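PDB 3NRG: TetR family transcriptional regulator from Chloroflexus aurantiacus, which probably acts as a DNA-binding transcription factor that recognises cis-regulatory regions, as other TetR-family regulators do. Local coordinates for residues 100-105 / 171-176; 59-64 / 120-125. All coordinates share one frame; numbering follows the deposited sequence. Where two conformers were deposited one is given.

Interaction 1: residues 100-105 / 171-176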
loop_
_atom_site.group_PDB
_atom_site.type_symbol
_atom_site.label_atom_id
_atom_site.label_comp_id
_atom_site.label_asym_id
_atom_site.label_seq_id
_atom_site.Cartn_x
_atom_site.Cartn_y
_atom_site.Cartn_z
ATOM N N GLN A 100 -3.498 -2.881 -8.130
ATOM C CA GLN A 100 -4.963 -2.794 -8.081
ATOM C C GLN A 100 -5.455 -2.322 -6.711
ATOM O O GLN A 100 -6.395 -1.527 -6.643
ATOM C CB GLN A 100 -5.621 -4.130 -8.468
ATOM C CG GLN A 100 -5.537 -4.469 -9.964
ATOM C CD GLN A 100 -6.243 -3.457 -10.838
ATOM O OE1 GLN A 100 -5.614 -2.581 -11.442
ATOM N NE2 GLN A 100 -7.565 -3.570 -10.938
ATOM N N PHE A 101 -4.793 -2.773 -5.620
ATOM C CA PHE A 101 -5.139 -2.347 -4.261
ATOM C C PHE A 101 -4.875 -0.844 -4.073
ATOM O O PHE A 101 -5.646 -0.161 -3.395
ATOM C CB PHE A 101 -4.368 -3.172 -3.201
ATOM C CG PHE A 101 -4.633 -2.703 -1.789
ATOM C CD1 PHE A 101 -5.852 -2.965 -1.170
ATOM C CD2 PHE A 101 -3.711 -1.909 -1.117
ATOM C CE1 PHE A 101 -6.141 -2.438 0.093
ATOM C CE2 PHE A 101 -3.994 -1.401 0.154
ATOM C CZ PHE A 101 -5.204 -1.675 0.754
ATOM N N GLN A 102 -3.775 -0.343 -4.663
ATOM C CA GLN A 102 -3.402 1.064 -4.615
ATOM C C GLN A 102 -4.449 1.938 -5.346
ATOM O O GLN A 102 -4.849 2.973 -4.828
ATOM C CB GLN A 102 -2.006 1.262 -5.234
ATOM C CG GLN A 102 -1.445 2.671 -5.031
ATOM C CD GLN A 102 -0.235 2.957 -5.885
ATOM O OE1 GLN A 102 0.617 2.088 -6.129
ATOM N NE2 GLN A 102 -0.105 4.210 -6.306
ATOM N N PHE A 103 -4.897 1.498 -6.538
ATOM C CA PHE A 103 -5.870 2.234 -7.353
ATOM C C PHE A 103 -7.284 2.268 -6.723
ATOM O O PHE A 103 -8.018 3.244 -6.935
ATOM C CB PHE A 103 -5.924 1.659 -8.781
ATOM C CG PHE A 103 -4.672 1.839 -9.630
ATOM C CD1 PHE A 103 -3.584 2.573 -9.156
ATOM C CD2 PHE A 103 -4.607 1.321 -10.920
ATOM C CE1 PHE A 103 -2.441 2.748 -9.944
ATOM C CE2 PHE A 103 -3.469 1.513 -11.713
ATOM C CZ PHE A 103 -2.397 2.227 -11.222
ATOM N N HIS A 104 -7.668 1.195 -5.952
ATOM C CA HIS A 104 -8.981 1.121 -5.298
ATOM C C HIS A 104 -8.959 1.761 -3.904
ATOM O O HIS A 104 -10.004 2.189 -3.401
ATOM C CB HIS A 104 -9.477 -0.335 -5.220
ATOM C CG HIS A 104 -9.893 -0.904 -6.543
ATOM N ND1 HIS A 104 -9.070 -1.761 -7.252
ATOM C CD2 HIS A 104 -11.035 -0.719 -7.243
ATOM C CE1 HIS A 104 -9.737 -2.073 -8.351
ATOM N NE2 HIS A 104 -10.926 -1.473 -8.389
ATOM N N ASN A 105 -7.764 1.837 -3.279
ATOM C CA ASN A 105 -7.600 2.451 -1.953
ATOM C C ASN A 105 -6.410 3.424 -1.978
ATOM O O ASN A 105 -5.401 3.179 -1.311
ATOM C CB ASN A 105 -7.415 1.370 -0.877
ATOM C CG ASN A 105 -8.602 0.446 -0.756
ATOM O OD1 ASN A 105 -8.624 -0.652 -1.321
ATOM N ND2 ASN A 105 -9.637 0.891 -0.043
ATOM N N LEU A 171 6.339 1.079 -8.731
ATOM C CA LEU A 171 5.684 0.964 -10.042
ATOM C C LEU A 171 4.330 1.674 -10.155
ATOM O O LEU A 171 4.124 2.422 -11.103
ATOM C CB LEU A 171 5.608 -0.488 -10.546
ATOM C CG LEU A 171 5.161 -0.654 -12.027
ATOM C CD1 LEU A 171 6.041 0.188 -12.981
ATOM C CD2 LEU A 171 5.155 -2.108 -12.442
ATOM N N GLY A 172 3.449 1.462 -9.176
ATOM C CA GLY A 172 2.119 2.070 -9.149
ATOM C C GLY A 172 2.142 3.575 -9.303
ATOM O O GLY A 172 1.428 4.126 -10.145
ATOM N N ASN A 173 3.010 4.247 -8.527
ATOM C CA ASN A 173 3.173 5.701 -8.589
ATOM C C ASN A 173 3.662 6.145 -9.958
ATOM O O ASN A 173 3.210 7.174 -10.469
ATOM C CB ASN A 173 4.133 6.186 -7.494
ATOM C CG ASN A 173 3.645 5.924 -6.086
ATOM O OD1 ASN A 173 2.448 6.046 -5.773
ATOM N ND2 ASN A 173 4.573 5.607 -5.191
ATOM N N HIS A 174 4.566 5.357 -10.572
ATOM C CA HIS A 174 5.100 5.669 -11.894
ATOM C C HIS A 174 4.040 5.526 -12.987
ATOM O O HIS A 174 3.981 6.361 -13.893
ATOM C CB HIS A 174 6.328 4.809 -12.209
ATOM C CG HIS A 174 7.000 5.199 -13.486
ATOM N ND1 HIS A 174 7.614 6.434 -13.631
ATOM C CD2 HIS A 174 7.102 4.520 -14.650
ATOM C CE1 HIS A 174 8.079 6.460 -14.867
ATOM N NE2 HIS A 174 7.807 5.326 -15.514
ATOM N N LEU A 175 3.200 4.473 -12.898
ATOM C CA LEU A 175 2.105 4.237 -13.850
ATOM C C LEU A 175 1.156 5.428 -13.876
ATOM O O LEU A 175 0.834 5.930 -14.954
ATOM C CB LEU A 175 1.331 2.949 -13.489
ATOM C CG LEU A 175 2.119 1.643 -13.557
ATOM C CD1 LEU A 175 1.305 0.508 -13.035
ATOM C CD2 LEU A 175 2.591 1.356 -14.967
ATOM N N ILE A 176 0.755 5.920 -12.675
ATOM C CA ILE A 176 -0.117 7.092 -12.515
ATOM C C ILE A 176 0.546 8.325 -13.133
ATOM O O ILE A 176 -0.067 9.009 -13.949
ATOM C CB ILE A 176 -0.466 7.318 -11.008
ATOM C CG1 ILE A 176 -1.342 6.171 -10.465
ATOM C CG2 ILE A 176 -1.147 8.671 -10.797
ATOM C CD1 ILE A 176 -1.409 6.095 -8.927
HETATM O O HOH W 1 3.731 2.671 -6.034
#

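Interaction 2: residues 59-64 / 120-125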
loop_
_atom_site.group_PDB
_atom_site.type_symbol
_atom_site.label_atom_id
_atom_site.label_comp_id
_atom_site.label_asym_id
_atom_site.label_seq_id
_atom_site.Cartn_x
_atom_site.Cartn_y
_atom_site.Cartn_z
ATOM N N ASP A 59 -2.778 7.405 18.172
ATOM C CA ASP A 59 -3.815 6.367 18.140
ATOM C C ASP A 59 -4.610 6.402 16.842
ATOM O O ASP A 59 -4.952 5.342 16.299
ATOM C CB ASP A 59 -4.754 6.489 19.353
ATOM C CG ASP A 59 -4.120 6.102 20.682
ATOM O OD1 ASP A 59 -2.904 5.783 20.696
ATOM O OD2 ASP A 59 -4.839 6.108 21.706
ATOM N N CYS A 60 -4.872 7.621 16.318
ATOM C CA CYS A 60 -5.591 7.804 15.055
ATOM C C CYS A 60 -4.763 7.285 13.873
ATOM O O CYS A 60 -5.298 6.593 13.011
ATOM C CB CYS A 60 -5.988 9.265 14.866
ATOM S SG CYS A 60 -7.070 9.559 13.449
ATOM N N TYR A 61 -3.449 7.584 13.863
ATOM C CA TYR A 61 -2.532 7.122 12.823
ATOM C C TYR A 61 -2.399 5.591 12.817
ATOM O O TYR A 61 -2.379 4.984 11.745
ATOM C CB TYR A 61 -1.155 7.782 12.979
ATOM C CG TYR A 61 -0.185 7.404 11.881
ATOM C CD1 TYR A 61 -0.278 7.973 10.615
ATOM C CD2 TYR A 61 0.829 6.476 12.109
ATOM C CE1 TYR A 61 0.604 7.620 9.597
ATOM C CE2 TYR A 61 1.722 6.119 11.100
ATOM C CZ TYR A 61 1.603 6.692 9.842
ATOM O OH TYR A 61 2.473 6.349 8.836
ATOM N N LEU A 62 -2.308 4.975 14.014
ATOM C CA LEU A 62 -2.218 3.518 14.163
ATOM C C LEU A 62 -3.466 2.834 13.619
ATOM O O LEU A 62 -3.360 1.786 12.977
ATOM C CB LEU A 62 -2.014 3.136 15.638
ATOM C CG LEU A 62 -0.584 2.791 16.057
ATOM C CD1 LEU A 62 0.292 4.038 16.128
ATOM C CD2 LEU A 62 -0.572 2.092 17.398
ATOM N N TYR A 63 -4.656 3.427 13.876
ATOM C CA TYR A 63 -5.937 2.909 13.385
ATOM C C TYR A 63 -5.966 2.905 11.843
ATOM O O TYR A 63 -6.396 1.922 11.239
ATOM C CB TYR A 63 -7.107 3.742 13.962
ATOM C CG TYR A 63 -8.449 3.471 13.310
ATOM C CD1 TYR A 63 -9.177 2.324 13.618
ATOM C CD2 TYR A 63 -9.018 4.387 12.432
ATOM C CE1 TYR A 63 -10.417 2.072 13.029
ATOM C CE2 TYR A 63 -10.256 4.146 11.834
ATOM C CZ TYR A 63 -10.956 2.990 12.142
ATOM O OH TYR A 63 -12.182 2.753 11.569
ATOM N N LEU A 64 -5.478 3.990 11.221
ATOM C CA LEU A 64 -5.436 4.122 9.769
ATOM C C LEU A 64 -4.428 3.149 9.130
ATOM O O LEU A 64 -4.700 2.609 8.052
ATOM C CB LEU A 64 -5.120 5.572 9.368
ATOM C CG LEU A 64 -6.145 6.633 9.794
ATOM C CD1 LEU A 64 -5.617 7.992 9.559
ATOM C CD2 LEU A 64 -7.472 6.457 9.067
ATOM N N VAL A 120 7.315 8.439 11.576
ATOM C CA VAL A 120 5.979 8.195 12.115
ATOM C C VAL A 120 6.034 7.359 13.407
ATOM O O VAL A 120 6.924 6.519 13.557
ATOM C CB VAL A 120 5.017 7.592 11.053
ATOM C CG1 VAL A 120 4.707 8.610 9.955
ATOM C CG2 VAL A 120 5.578 6.299 10.459
ATOM N N PRO A 121 5.126 7.607 14.380
ATOM C CA PRO A 121 5.195 6.857 15.637
ATOM C C PRO A 121 4.445 5.533 15.580
ATOM O O PRO A 121 3.271 5.462 15.945
ATOM C CB PRO A 121 4.601 7.826 16.658
ATOM C CG PRO A 121 3.680 8.706 15.862
ATOM C CD PRO A 121 4.024 8.591 14.399
ATOM N N LEU A 122 5.127 4.482 15.118
ATOM C CA LEU A 122 4.552 3.145 15.037
ATOM C C LEU A 122 5.308 2.185 15.956
ATOM O O LEU A 122 6.521 2.337 16.132
ATOM C CB LEU A 122 4.578 2.624 13.583
ATOM C CG LEU A 122 3.591 3.280 12.604
ATOM C CD1 LEU A 122 3.916 2.903 11.183
ATOM C CD2 LEU A 122 2.130 2.908 12.937
ATOM N N PRO A 123 4.624 1.165 16.540
ATOM C CA PRO A 123 5.340 0.210 17.403
ATOM C C PRO A 123 6.375 -0.600 16.625
ATOM O O PRO A 123 6.262 -0.734 15.401
ATOM C CB PRO A 123 4.218 -0.689 17.951
ATOM C CG PRO A 123 2.946 0.043 17.674
ATOM C CD PRO A 123 3.189 0.833 16.442
ATOM N N ALA A 124 7.388 -1.142 17.336
ATOM C CA ALA A 124 8.475 -1.929 16.737
ATOM C C ALA A 124 7.968 -3.044 15.798
ATOM O O ALA A 124 8.474 -3.176 14.680
ATOM C CB ALA A 124 9.357 -2.518 17.828
ATOM N N GLU A 125 6.950 -3.822 16.243
ATOM C CA GLU A 125 6.387 -4.923 15.450
ATOM C C GLU A 125 5.666 -4.438 14.187
ATOM O O GLU A 125 5.781 -5.073 13.142
ATOM C CB GLU A 125 5.485 -5.856 16.306
ATOM C CG GLU A 125 4.253 -5.191 16.922
ATOM C CD GLU A 125 4.470 -4.432 18.220
ATOM O OE1 GLU A 125 5.608 -4.441 18.744
ATOM O OE2 GLU A 125 3.484 -3.849 18.731
#

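Interaction 1: residues 100-105 / 171-176
Two helices of the all-helical C-terminal domain of the TetR fold, 87-104 and 157-179, meet here near the C-terminal end of the first. Their short segments cross at -58°, with axes 10.3 Å apart at closest approach, so side chains rather than backbones span most of the distance. The tightly packed part is apolar. Phe103 has CG anti to its carbonyl carbon, and its ring reaches toward Ile176 tip to tip, CE1 lying 3.6 Å from Ile176 CG1. Leu175 CB stands at the edge of the same ring, near its plane, 4.4 Å from Phe103 CZ. Met199 packs on Phe103 and Val202 on Leu175, so helix 196-214 covers this apolar part. The looser part is polar and only partly buried. Gln102 runs extended toward helix 157-179, CG anti to its backbone N, and lays its amide over Gly172, the nearest backbone neighbour, where the lack of a side chain lets OE1 come 3.4 Å from Gly172 CA. The amide planes of Gln102 and Asn173 are turned 61° apart, with Gln102 NE2 3.2 Å from Asn173 OD1; NE2 also meets the Ile176 methyl CD1. Helix 106-114 flanks this half, Ala109 touching Gln102 and Tyr113 touching Asn173. One water links the two helices: it accepts from Asn173 N at 3.0 Å and donates to Gln102 OE1 at 3.2 Å. An alanine in place of Gln102 would remove the amide and is likely to cost the contact over Gly172 and the water link to the Asn173 backbone. Helix 157-179 is kinked at this level, where the N atoms of Gly172 and Asn173 make no bond to the preceding turn.

Interaction 2: residues 59-64 / 120-125
With CG anti to the backbone N (chi1 -177°), Tyr61 swings its ring off helix 57-78 toward the chain that leads into helix 124-147. There Leu122 has CG anti to its carbonyl carbon (chi1 -72°), which brings its branch point to the ring edge, and Val120 takes the corresponding torsion for CG1 (chi1 -68°). The two aliphatic side chains each cross Tyr61 at about a right angle. Leu122 CG lies in the plane of the ring, 3.7 Å from Tyr61 CE2. Val120 comes in obliquely from one side of the ring, and both its methyls approach the hydroxyl, CG1 at 3.4 Å and CG2 at 3.5 Å from Tyr61 OH. Pro121 touches the ring more loosely through CD. Leu62 packs on Leu122 and Pro123, further along the 120-125 chain. Its CD1 methyl lies 3.9 Å from Leu122 CD2, the two leucines sliding past each other in opposite directions. Its other methyl, CD2, meets the Pro123 ring tip to tip, 4.1 Å from CD. Pro121 centres an inverse gamma turn, closed by a weak bond from Leu122 N to Val120 O, and the bend places Pro121 O against Leu62 CD1. Pro123 then sits at the N-cap position of helix 124-147. Tyr31 stacks edge-to-face with Tyr61 and also touches Pro121, while Met127 of helix 124-147 touches both Val120 and Leu122. Helix 57-78 follows the predicted helix-turn-helix, in the place of the helix that in TetR itself relays ligand binding to the DNA-binding part; a similar role here is only inferred. Carbon contacts dominate, Tyr61 OH and Pro121 O meeting only aliphatic carbons across the two segments, so the fit rests on shape and van der Waals contact rather than directed polar bonds.

Both contacts are partly buried, but interaction 1 lies nearer the middle of the chain, about 9 Å from its centre against 15 Å for interaction 2. Interaction 1 is internal to the C-terminal domain and pairs two helices, mixing an aromatic-aliphatic half with an amide and water half; interaction 2 sets a helix against an irregular, proline-rich segment and is carried mainly by carbon contacts, without a hydrogen bond between its segments. Interaction 1 and interaction 2 do not touch. Helix 57-78 relates them: near its start it carries 59-64, and further along Gln71 and Lys72 pack on Phe101 of 100-105. The segments also alternate in sequence, interlacing the two contacts.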